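Local coordinates for spermidine synthase (Thermotoga maritima, PDB 1JQ3), which catalyses the irreversible transfer of an aminopropyl group from decarboxylated S-adenosylmethionine to putrescine, giving spermidine, at residues Tyr76-Ala81 and Glu270-Asn275; Val108-Ser113 and Arg265-Glu270; Ile169-Pro174 and Ser202-Asp207. One frame throughout, in Å; residues are numbered along the deposited sequence.

How the interactions relate
Interactions 1 and 3 are buried and both touch the bound AAT; interaction 2 is only partly buried and lies further out, and two waters bridge its segments. Interactions 1 and 2 use one continuous loop, with Glu270 in common, to hold helix 73-87 and the turn after helix 103-108. Interaction 3 instead joins two neighbouring parallel strands of the central sheet; Tyr76 OH to Asp170 and Leu80 O to Ser202 tie it to interaction 1. The chemistry follows the setting: one buried carboxylate taking backbone N-H groups in interaction 1, an aromatic pair, lysine chains, an amide and waters in interaction 2, and strand pairing topped by crowded acids at the ligand in interaction 3.

Interaction 1: Tyr76-Ala81 and Glu270-Asn275; sequences YHEMLA and ELKYYN. With AAT (S-adenosyl-1,8-diamino-3-thiooctane), chain E.
The carboxylate of Glu78 reaches out from helix 73-87 and takes three successive backbone N-H groups of the loop 270-275. Its OE2 accepts from Lys272 N at 2.8 Å through the syn lone pair. OE1 accepts twice: from Tyr274 N at 2.9 Å, almost in line with the C-O bond of the carboxylate, and from Tyr273 N at 2.8 Å, on the syn side but 35° out of the carboxylate plane. Glutamate suits the place because its chain, extended beyond CG (chi2 -170°), spans the gap and ends in two acceptors; the three N-H dipoles would be expected to favour its charged form. Beside it Met79 lays CG 3.5 Å from Tyr273 CE1. Its SD, placed by the bend at chi2 (-54°), makes Met-aromatic contacts with two rings, oblique to that of Tyr273 and at the edge of the Tyr274 ring, in its plane, where SD lies 3.8 Å from CD1. Helix 73-87 packs against the Rossmann-like sheet, and the same turn also meets the ligand: His77 NE2 accepts from N of AAT at 2.9 Å, in the plane of the imidazole. Further out, Glu73 holds His77 ND1, and Tyr273 OH bonds to Phe235 N. Leu271 O and Asn275 ND2 also bond to Asn287 of the second subunit, bringing the loop into the tetramer interface.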
loop_
_atom_site.group_PDB
_atom_site.type_symbol
_atom_site.label_atom_id
_atom_site.label_comp_id
_atom_site.label_asym_id
_atom_site.label_seq_id
_atom_site.Cartn_x
_atom_site.Cartn_y
_atom_site.Cartn_z
ATOM N N TYR A 76 -13.182 4.494 23.663
ATOM C CA TYR A 76 -12.044 4.166 24.490
ATOM C C TYR A 76 -12.057 4.991 25.768
ATOM O O TYR A 76 -12.102 4.434 26.862
ATOM C CB TYR A 76 -10.747 4.409 23.692
ATOM C CG TYR A 76 -9.475 4.272 24.496
ATOM C CD1 TYR A 76 -8.922 3.021 24.775
ATOM C CD2 TYR A 76 -8.833 5.407 24.995
ATOM C CE1 TYR A 76 -7.750 2.909 25.538
ATOM C CE2 TYR A 76 -7.685 5.305 25.749
ATOM C CZ TYR A 76 -7.146 4.060 26.016
ATOM O OH TYR A 76 -6.002 3.995 26.769
ATOM N N HIS A 77 -12.069 6.315 25.631
ATOM C CA HIS A 77 -12.033 7.184 26.802
ATOM C C HIS A 77 -13.182 7.003 27.777
ATOM O O HIS A 77 -12.969 7.035 28.991
ATOM C CB HIS A 77 -11.863 8.640 26.381
ATOM C CG HIS A 77 -10.587 8.882 25.637
ATOM N ND1 HIS A 77 -10.551 9.431 24.375
ATOM C CD2 HIS A 77 -9.301 8.608 25.966
ATOM C CE1 HIS A 77 -9.297 9.489 23.959
ATOM N NE2 HIS A 77 -8.518 8.997 24.906
ATOM N N GLU A 78 -14.382 6.748 27.265
ATOM C CA GLU A 78 -15.519 6.536 28.161
ATOM C C GLU A 78 -15.395 5.239 28.937
ATOM O O GLU A 78 -15.701 5.207 30.117
ATOM C CB GLU A 78 -16.848 6.576 27.414
ATOM C CG GLU A 78 -17.217 7.963 26.937
ATOM C CD GLU A 78 -18.637 8.048 26.421
ATOM O OE1 GLU A 78 -19.430 7.108 26.658
ATOM O OE2 GLU A 78 -18.969 9.069 25.795
ATOM N N MET A 79 -14.904 4.175 28.298
ATOM C CA MET A 79 -14.763 2.907 29.008
ATOM C C MET A 79 -13.588 2.899 29.984
ATOM O O MET A 79 -13.686 2.338 31.075
ATOM C CB MET A 79 -14.646 1.732 28.032
ATOM C CG MET A 79 -15.958 1.392 27.331
ATOM S SD MET A 79 -17.332 1.098 28.531
ATOM C CE MET A 79 -16.784 -0.436 29.273
ATOM N N LEU A 80 -12.491 3.555 29.618
ATOM C CA LEU A 80 -11.326 3.584 30.493
ATOM C C LEU A 80 -11.605 4.409 31.749
ATOM O O LEU A 80 -11.221 4.013 32.849
ATOM C CB LEU A 80 -10.095 4.152 29.753
ATOM C CG LEU A 80 -8.797 4.248 30.572
ATOM C CD1 LEU A 80 -8.316 2.871 30.988
ATOM C CD2 LEU A 80 -7.717 4.965 29.756
ATOM N N ALA A 81 -12.329 5.515 31.595
ATOM C CA ALA A 81 -12.587 6.392 32.733
ATOM C C ALA A 81 -13.850 6.162 33.539
ATOM O O ALA A 81 -13.799 6.163 34.769
ATOM C CB ALA A 81 -12.544 7.847 32.303
ATOM N N GLU A 270 -23.127 14.187 29.002
ATOM C CA GLU A 270 -23.291 13.342 27.825
ATOM C C GLU A 270 -22.403 12.098 27.847
ATOM O O GLU A 270 -21.250 12.159 28.273
ATOM C CB GLU A 270 -22.989 14.143 26.556
ATOM C CG GLU A 270 -22.858 13.279 25.305
ATOM C CD GLU A 270 -22.527 14.075 24.057
ATOM O OE1 GLU A 270 -21.720 15.032 24.140
ATOM O OE2 GLU A 270 -23.074 13.726 22.987
ATOM N N LEU A 271 -22.977 10.959 27.463
ATOM C CA LEU A 271 -22.232 9.698 27.367
ATOM C C LEU A 271 -22.632 9.096 26.017
ATOM O O LEU A 271 -23.809 8.864 25.765
ATOM C CB LEU A 271 -22.564 8.749 28.526
ATOM C CG LEU A 271 -22.087 9.157 29.928
ATOM C CD1 LEU A 271 -22.860 8.409 31.005
ATOM C CD2 LEU A 271 -20.601 8.922 30.067
ATOM N N LYS A 272 -21.667 8.930 25.113
ATOM C CA LYS A 272 -21.968 8.403 23.786
ATOM C C LYS A 272 -21.809 6.891 23.662
ATOM O O LYS A 272 -22.238 6.293 22.674
ATOM C CB LYS A 272 -21.117 9.125 22.736
ATOM C CG LYS A 272 -21.371 10.632 22.659
ATOM C CD LYS A 272 -20.422 11.334 21.672
ATOM C CE LYS A 272 -20.692 10.890 20.231
ATOM N NZ LYS A 272 -19.786 11.517 19.208
ATOM N N TYR A 273 -21.221 6.263 24.677
ATOM C CA TYR A 273 -21.019 4.829 24.639
ATOM C C TYR A 273 -21.464 4.178 25.938
ATOM O O TYR A 273 -22.380 3.342 25.951
ATOM C CB TYR A 273 -19.531 4.524 24.395
ATOM C CG TYR A 273 -19.191 3.062 24.277
ATOM C CD1 TYR A 273 -19.061 2.258 25.410
ATOM C CD2 TYR A 273 -18.976 2.478 23.022
ATOM C CE1 TYR A 273 -18.730 0.916 25.304
ATOM C CE2 TYR A 273 -18.639 1.135 22.909
ATOM C CZ TYR A 273 -18.519 0.361 24.052
ATOM O OH TYR A 273 -18.197 -0.962 23.943
ATOM N N TYR A 274 -20.828 4.598 27.022
ATOM C CA TYR A 274 -21.066 4.049 28.348
ATOM C C TYR A 274 -22.460 4.267 28.929
ATOM O O TYR A 274 -23.022 5.355 28.827
ATOM C CB TYR A 274 -20.009 4.602 29.307
ATOM C CG TYR A 274 -20.124 4.083 30.720
ATOM C CD1 TYR A 274 -19.475 2.912 31.108
ATOM C CD2 TYR A 274 -20.861 4.785 31.678
ATOM C CE1 TYR A 274 -19.548 2.460 32.415
ATOM C CE2 TYR A 274 -20.945 4.332 32.988
ATOM C CZ TYR A 274 -20.283 3.181 33.347
ATOM O OH TYR A 274 -20.312 2.783 34.652
ATOM N N ASN A 275 -23.010 3.199 29.511
ATOM C CA ASN A 275 -24.315 3.248 30.175
ATOM C C ASN A 275 -24.397 2.104 31.191
ATOM O O ASN A 275 -23.526 1.229 31.209
ATOM C CB ASN A 275 -25.483 3.216 29.169
ATOM C CG ASN A 275 -25.526 1.940 28.350
ATOM O OD1 ASN A 275 -25.370 0.845 28.879
ATOM N ND2 ASN A 275 -25.764 2.082 27.052
HETATM N N AAT E . -5.712 8.303 24.830
HETATM C CA AAT E . -5.701 7.399 23.784
HETATM C CB AAT E . -4.349 7.224 23.271
HETATM C CG AAT E . -3.405 6.959 24.358
HETATM S SD AAT E . -2.119 8.202 24.312
HETATM C "C5'" AAT E . -0.794 7.534 25.339
HETATM C "C4'" AAT E . 0.146 8.577 25.866
HETATM O "O4'" AAT E . 0.836 8.072 26.883
HETATM C "C3'" AAT E . 1.125 9.032 24.878
HETATM O "O3'" AAT E . 0.837 10.381 24.710
HETATM C "C2'" AAT E . 2.560 8.836 25.557
HETATM O "O2'" AAT E . 3.584 9.791 25.329
HETATM C "C1'" AAT E . 2.114 8.628 26.997
HETATM N N9 AAT E . 2.845 7.654 27.757
HETATM C C8 AAT E . 3.765 6.716 27.387
HETATM N N7 AAT E . 4.740 6.433 28.280
HETATM C C5 AAT E . 4.480 7.226 29.280
HETATM C C6 AAT E . 5.185 7.381 30.581
HETATM N N6 AAT E . 6.311 6.635 30.927
HETATM N N1 AAT E . 4.734 8.313 31.535
HETATM C C2 AAT E . 3.610 9.043 31.155
HETATM N N3 AAT E . 2.877 8.963 29.965
HETATM C C4 AAT E . 3.328 8.024 29.017
HETATM C C11 AAT E . -2.798 5.588 24.186
HETATM C C12 AAT E . -3.501 4.263 23.984
HETATM C C13 AAT E . -3.492 3.801 22.539
HETATM C C14 AAT E . -3.112 2.381 22.162
HETATM C C15 AAT E . -3.103 1.900 20.724
HETATM N N16 AAT E . -2.792 0.653 20.121
#

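Interaction 2: Val108-Ser113 and Arg265-Glu270; sequences VLKHDS and RKFNKE
Lys110 and His111 lie on the turn that links helix 103-108 to strand 116-121 of the Rossmann-like domain, and both pack against the loop that follows helix 261-265. The turn is a type I beta turn from Val108 to His111, and Phe267 packs against it. Phe267 CZ sits over the centre of one face of the His111 ring, the two planes inclined at 40°, and it also touches Lys110 CB at 3.7 Å. Phe86 of helix 73-87 meets both rings edge-to-face, while His111 NE2 is bonded to His82 ND1, so an aromatic residue here joins the loop to helix 73-87.

Lysine serves twice here, where a long apolar chain can lie on a neighbour and carry its ammonium to an acceptor. The Lys110 chain, extended beyond CG (chi2 -177°), runs obliquely across that of Lys269, with Lys110 CD 3.9 Å from Lys269 CB, and ends with NZ 2.9 Å from Glu270 O; Glu107 holds the same ammonium in a salt bridge. Lys269 bends at chi2 instead and turns its NZ back to Lys110 O, a weak bond of 3.5 Å. It also forms a long salt bridge with Asp112 OD1. A water donates to that OD1 and to Leu109 O, and a second water links Asp112 N with Asn268 OD1. The other carboxylate oxygen, Asp112 OD2, accepts from Asn268 ND2 at 3.0 Å, on its syn side, with the carboxylate and amide planes 67° apart.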
loop_
_atom_site.group_PDB
_atom_site.type_symbol
_atom_site.label_atom_id
_atom_site.label_comp_id
_atom_site.label_asym_id
_atom_site.label_seq_id
_atom_site.Cartn_x
_atom_site.Cartn_y
_atom_site.Cartn_z
ATOM N N VAL A 108 -13.120 12.145 32.915
ATOM C CA VAL A 108 -12.995 12.226 34.377
ATOM C C VAL A 108 -13.613 13.540 34.883
ATOM O O VAL A 108 -14.350 13.557 35.877
ATOM C CB VAL A 108 -11.489 12.145 34.790
ATOM C CG1 VAL A 108 -11.270 12.665 36.214
ATOM C CG2 VAL A 108 -10.994 10.694 34.670
ATOM N N LEU A 109 -13.353 14.633 34.168
ATOM C CA LEU A 109 -13.866 15.946 34.572
ATOM C C LEU A 109 -15.392 16.084 34.538
ATOM O O LEU A 109 -15.960 17.049 35.085
ATOM C CB LEU A 109 -13.225 17.039 33.728
ATOM C CG LEU A 109 -11.737 17.279 33.994
ATOM C CD1 LEU A 109 -11.236 18.285 32.972
ATOM C CD2 LEU A 109 -11.505 17.784 35.432
ATOM N N LYS A 110 -16.057 15.146 33.876
ATOM C CA LYS A 110 -17.518 15.160 33.802
ATOM C C LYS A 110 -18.129 14.868 35.167
ATOM O O LYS A 110 -19.286 15.212 35.422
ATOM C CB LYS A 110 -18.018 14.146 32.777
ATOM C CG LYS A 110 -17.771 14.571 31.333
ATOM C CD LYS A 110 -18.354 13.551 30.358
ATOM C CE LYS A 110 -18.137 13.999 28.910
ATOM N NZ LYS A 110 -18.430 12.902 27.945
ATOM N N HIS A 111 -17.342 14.227 36.028
ATOM C CA HIS A 111 -17.768 13.874 37.378
ATOM C C HIS A 111 -17.628 15.059 38.330
ATOM O O HIS A 111 -16.518 15.518 38.630
ATOM C CB HIS A 111 -16.984 12.656 37.868
ATOM C CG HIS A 111 -17.275 11.409 37.089
ATOM N ND1 HIS A 111 -18.175 10.454 37.519
ATOM C CD2 HIS A 111 -16.808 10.970 35.896
ATOM C CE1 HIS A 111 -18.247 9.483 36.625
ATOM N NE2 HIS A 111 -17.429 9.773 35.630
ATOM N N ASP A 112 -18.776 15.548 38.803
ATOM C CA ASP A 112 -18.834 16.708 39.684
ATOM C C ASP A 112 -18.066 16.582 41.007
ATOM O O ASP A 112 -17.634 17.592 41.570
ATOM C CB ASP A 112 -20.310 17.114 39.928
ATOM C CG ASP A 112 -20.978 17.731 38.679
ATOM O OD1 ASP A 112 -20.292 17.961 37.656
ATOM O OD2 ASP A 112 -22.202 18.005 38.712
ATOM N N SER A 113 -17.866 15.358 41.490
ATOM C CA SER A 113 -17.153 15.156 42.749
ATOM C C SER A 113 -15.677 15.505 42.625
ATOM O O SER A 113 -15.036 15.856 43.612
ATOM C CB SER A 113 -17.297 13.713 43.235
ATOM O OG SER A 113 -16.780 12.806 42.279
ATOM N N ARG A 265 -27.619 6.398 35.495
ATOM C CA ARG A 265 -28.936 6.817 35.002
ATOM C C ARG A 265 -29.165 8.301 35.239
ATOM O O ARG A 265 -29.744 8.999 34.406
ATOM C CB ARG A 265 -30.043 6.029 35.720
ATOM C CG ARG A 265 -30.123 4.560 35.327
ATOM C CD ARG A 265 -31.300 3.855 36.025
ATOM N NE ARG A 265 -32.581 4.485 35.688
ATOM C CZ ARG A 265 -33.348 4.156 34.651
ATOM N NH1 ARG A 265 -32.979 3.187 33.817
ATOM N NH2 ARG A 265 -34.507 4.783 34.463
ATOM N N LYS A 266 -28.640 8.789 36.355
ATOM C CA LYS A 266 -28.831 10.175 36.743
ATOM C C LYS A 266 -27.711 11.121 36.383
ATOM O O LYS A 266 -27.794 12.312 36.700
ATOM C CB LYS A 266 -29.082 10.245 38.248
ATOM C CG LYS A 266 -30.257 9.388 38.686
ATOM C CD LYS A 266 -30.457 9.424 40.191
ATOM C CE LYS A 266 -31.753 8.691 40.530
ATOM N NZ LYS A 266 -32.127 8.794 41.958
ATOM N N PHE A 267 -26.681 10.602 35.719
ATOM C CA PHE A 267 -25.515 11.403 35.327
ATOM C C PHE A 267 -25.959 12.617 34.534
ATOM O O PHE A 267 -26.758 12.507 33.594
ATOM C CB PHE A 267 -24.547 10.554 34.495
ATOM C CG PHE A 267 -23.143 11.085 34.476
ATOM C CD1 PHE A 267 -22.430 11.170 33.280
ATOM C CD2 PHE A 267 -22.525 11.477 35.659
ATOM C CE1 PHE A 267 -21.114 11.639 33.263
ATOM C CE2 PHE A 267 -21.212 11.948 35.664
ATOM C CZ PHE A 267 -20.501 12.030 34.457
ATOM N N ASN A 268 -25.406 13.773 34.879
ATOM C CA ASN A 268 -25.806 15.013 34.218
ATOM C C ASN A 268 -25.002 15.413 32.985
ATOM O O ASN A 268 -25.190 16.511 32.458
ATOM C CB ASN A 268 -25.868 16.178 35.234
ATOM C CG ASN A 268 -24.537 16.447 35.931
ATOM O OD1 ASN A 268 -23.537 15.768 35.685
ATOM N ND2 ASN A 268 -24.525 17.451 36.815
ATOM N N LYS A 269 -24.140 14.515 32.508
ATOM C CA LYS A 269 -23.302 14.797 31.344
ATOM C C LYS A 269 -23.536 13.804 30.210
ATOM O O LYS A 269 -24.071 12.718 30.424
ATOM C CB LYS A 269 -21.822 14.779 31.736
ATOM C CG LYS A 269 -21.461 15.675 32.916
ATOM C CD LYS A 269 -21.856 17.122 32.673
ATOM C CE LYS A 269 -21.465 18.011 33.848
ATOM N NZ LYS A 269 -20.000 18.260 33.892
ATOM N N GLU A 270 -23.127 14.187 29.002
ATOM C CA GLU A 270 -23.291 13.342 27.825
ATOM C C GLU A 270 -22.403 12.098 27.847
ATOM O O GLU A 270 -21.250 12.159 28.273
ATOM C CB GLU A 270 -22.989 14.143 26.556
ATOM C CG GLU A 270 -22.858 13.279 25.305
ATOM C CD GLU A 270 -22.527 14.075 24.057
ATOM O OE1 GLU A 270 -21.720 15.032 24.140
ATOM O OE2 GLU A 270 -23.074 13.726 22.987
HETATM O O HOH W 1 -17.893 18.231 36.529
HETATM O O HOH W 2 -21.543 14.523 37.866
#

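Interaction 3: Ile169-Pro174 and Ser202-Asp207; sequences IDSTDP and SAETED. With AAT (S-adenosyl-1,8-diamino-3-thiooctane), chain E.
Glu204 follows Ala203 along strand 199-204 and folds back over Ser171. Its CB lies 4.0 Å from Ile169 O. CG stands between the backbone N and the carbonyl carbon (chi1 74°), which sets it 3.7 Å from Ser171 O, and a bend at chi2 (83°) carries the carboxylate over the loop. OE1 comes within 3.4 Å of Ser171 OG, at best a weak bond, since Thr172 O competes for the same proton; a water joins that hydroxyl to Glu204 O. OE2 accepts from Glu206 N at 2.9 Å, the donor standing above the carboxylate plane, and so ties down the backbone at Glu206.

Glu206 in turn meets Asp173. Their carboxylates stand nearly perpendicular, with Asp173 OD1 only 2.8 Å from Glu206 OE2, a spacing at which one acid of the pair probably holds a proton. Acids suit this spot because the ligand carries a diamine arm: N16 of AAT makes a weak bond to Asp173 OD1, and the second amine of that arm, N, donates to Asp170 OD1 at 3.1 Å. Asp170 is the probable proton acceptor of the reaction.

Strand pairing sets the loops side by side. Ile169 bridges Ala203 in parallel, with Ile169 N 2.8 Å from Ser202 O and Glu204 N 3.1 Å from Ile169 O, while the small Ala203 lets its CB sit close to Ile169 CB. The site thus lies at the C-terminal ends of adjacent parallel strands, as in Rossmann-like folds. Strand 164-170 runs between 93-98 and 199-204, antiparallel strand 243-250 lies on the far side of 199-204, helix 73-87 touches Asp170 and Glu204, and helix 212-223 packs on Pro174.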
loop_
_atom_site.group_PDB
_atom_site.type_symbol
_atom_site.label_atom_id
_atom_site.label_comp_id
_atom_site.label_asym_id
_atom_site.label_seq_id
_atom_site.Cartn_x
_atom_site.Cartn_y
_atom_site.Cartn_z
ATOM N N ILE A 169 -4.484 4.406 34.035
ATOM C CA ILE A 169 -3.315 4.281 33.156
ATOM C C ILE A 169 -3.788 4.323 31.696
ATOM O O ILE A 169 -4.420 3.392 31.206
ATOM C CB ILE A 169 -2.539 2.969 33.376
ATOM C CG1 ILE A 169 -2.294 2.725 34.870
ATOM C CG2 ILE A 169 -1.208 3.037 32.618
ATOM C CD1 ILE A 169 -1.676 3.916 35.585
ATOM N N ASP A 170 -3.471 5.416 31.014
ATOM C CA ASP A 170 -3.859 5.630 29.618
ATOM C C ASP A 170 -2.551 5.666 28.822
ATOM O O ASP A 170 -2.147 6.692 28.296
ATOM C CB ASP A 170 -4.594 6.978 29.529
ATOM C CG ASP A 170 -5.201 7.247 28.156
ATOM O OD1 ASP A 170 -4.992 6.468 27.200
ATOM O OD2 ASP A 170 -5.869 8.290 28.033
ATOM N N SER A 171 -1.915 4.512 28.724
ATOM C CA SER A 171 -0.618 4.381 28.070
ATOM C C SER A 171 -0.581 3.923 26.616
ATOM O O SER A 171 -1.569 3.431 26.067
ATOM C CB SER A 171 0.186 3.361 28.859
ATOM O OG SER A 171 -0.502 2.116 28.825
ATOM N N THR A 172 0.605 4.054 26.021
ATOM C CA THR A 172 0.851 3.581 24.664
ATOM C C THR A 172 1.156 2.080 24.836
ATOM O O THR A 172 1.107 1.547 25.958
ATOM C CB THR A 172 2.088 4.282 24.011
ATOM O OG1 THR A 172 3.183 4.334 24.941
ATOM C CG2 THR A 172 1.743 5.680 23.560
ATOM N N ASP A 173 1.453 1.393 23.739
ATOM C CA ASP A 173 1.777 -0.031 23.824
ATOM C C ASP A 173 3.116 -0.135 24.571
ATOM O O ASP A 173 3.993 0.713 24.401
ATOM C CB ASP A 173 1.879 -0.644 22.420
ATOM C CG ASP A 173 0.662 -0.336 21.548
ATOM O OD1 ASP A 173 -0.411 -0.943 21.756
ATOM O OD2 ASP A 173 0.782 0.518 20.645
ATOM N N PRO A 174 3.284 -1.170 25.415
ATOM C CA PRO A 174 4.511 -1.390 26.200
ATOM C C PRO A 174 5.820 -1.368 25.409
ATOM O O PRO A 174 6.894 -1.146 25.977
ATOM C CB PRO A 174 4.263 -2.749 26.858
ATOM C CG PRO A 174 3.283 -3.407 25.932
ATOM C CD PRO A 174 2.349 -2.294 25.584
ATOM N N SER A 202 -7.799 1.717 36.997
ATOM C CA SER A 202 -8.100 1.145 35.684
ATOM C C SER A 202 -6.883 1.385 34.791
ATOM O O SER A 202 -6.159 2.362 34.959
ATOM C CB SER A 202 -9.376 1.709 35.036
ATOM O OG SER A 202 -9.161 2.982 34.451
ATOM N N ALA A 203 -6.623 0.444 33.894
ATOM C CA ALA A 203 -5.503 0.569 32.978
ATOM C C ALA A 203 -5.913 -0.059 31.664
ATOM O O ALA A 203 -6.667 -1.043 31.646
ATOM C CB ALA A 203 -4.273 -0.145 33.545
ATOM N N GLU A 204 -5.466 0.529 30.561
ATOM C CA GLU A 204 -5.785 -0.040 29.260
ATOM C C GLU A 204 -4.848 -1.250 29.167
ATOM O O GLU A 204 -3.668 -1.130 29.478
ATOM C CB GLU A 204 -5.539 0.991 28.145
ATOM C CG GLU A 204 -4.077 1.283 27.781
ATOM C CD GLU A 204 -3.486 0.252 26.807
ATOM O OE1 GLU A 204 -2.255 0.249 26.601
ATOM O OE2 GLU A 204 -4.251 -0.568 26.255
ATOM N N THR A 205 -5.379 -2.424 28.821
ATOM C CA THR A 205 -4.540 -3.617 28.739
ATOM C C THR A 205 -4.472 -4.298 27.364
ATOM O O THR A 205 -4.330 -5.520 27.260
ATOM C CB THR A 205 -4.894 -4.641 29.846
ATOM O OG1 THR A 205 -6.318 -4.762 29.949
ATOM C CG2 THR A 205 -4.340 -4.179 31.187
ATOM N N GLU A 206 -4.587 -3.490 26.311
ATOM C CA GLU A 206 -4.458 -3.957 24.929
ATOM C C GLU A 206 -5.502 -4.953 24.435
ATOM O O GLU A 206 -6.349 -5.430 25.183
ATOM C CB GLU A 206 -3.080 -4.606 24.740
ATOM C CG GLU A 206 -1.903 -3.797 25.242
ATOM C CD GLU A 206 -1.399 -2.833 24.206
ATOM O OE1 GLU A 206 -1.442 -1.611 24.450
ATOM O OE2 GLU A 206 -0.965 -3.306 23.138
ATOM N N ASP A 207 -5.371 -5.309 23.162
ATOM C CA ASP A 207 -6.257 -6.277 22.529
ATOM C C ASP A 207 -5.749 -7.695 22.798
ATOM O O ASP A 207 -4.562 -7.978 22.612
ATOM C CB ASP A 207 -6.297 -6.055 21.009
ATOM C CG ASP A 207 -4.906 -6.069 20.375
ATOM O OD1 ASP A 207 -4.093 -5.169 20.686
ATOM O OD2 ASP A 207 -4.637 -6.969 19.557
HETATM N N AAT E . -5.712 8.303 24.830
HETATM C CA AAT E . -5.701 7.399 23.784
HETATM C CB AAT E . -4.349 7.224 23.271
HETATM C CG AAT E . -3.405 6.959 24.358
HETATM S SD AAT E . -2.119 8.202 24.312
HETATM C "C5'" AAT E . -0.794 7.534 25.339
HETATM C "C4'" AAT E . 0.146 8.577 25.866
HETATM O "O4'" AAT E . 0.836 8.072 26.883
HETATM C "C3'" AAT E . 1.125 9.032 24.878
HETATM O "O3'" AAT E . 0.837 10.381 24.710
HETATM C "C2'" AAT E . 2.560 8.836 25.557
HETATM O "O2'" AAT E . 3.584 9.791 25.329
HETATM C "C1'" AAT E . 2.114 8.628 26.997
HETATM N N9 AAT E . 2.845 7.654 27.757
HETATM C C8 AAT E . 3.765 6.716 27.387
HETATM N N7 AAT E . 4.740 6.433 28.280
HETATM C C5 AAT E . 4.480 7.226 29.280
HETATM C C6 AAT E . 5.185 7.381 30.581
HETATM N N6 AAT E . 6.311 6.635 30.927
HETATM N N1 AAT E . 4.734 8.313 31.535
HETATM C C2 AAT E . 3.610 9.043 31.155
HETATM N N3 AAT E . 2.877 8.963 29.965
HETATM C C4 AAT E . 3.328 8.024 29.017
HETATM C C11 AAT E . -2.798 5.588 24.186
HETATM C C12 AAT E . -3.501 4.263 23.984
HETATM C C13 AAT E . -3.492 3.801 22.539
HETATM C C14 AAT E . -3.112 2.381 22.162
HETATM C C15 AAT E . -3.103 1.900 20.724
HETATM N N16 AAT E . -2.792 0.653 20.121
HETATM O O HOH W 3 -1.965 0.436 30.718
#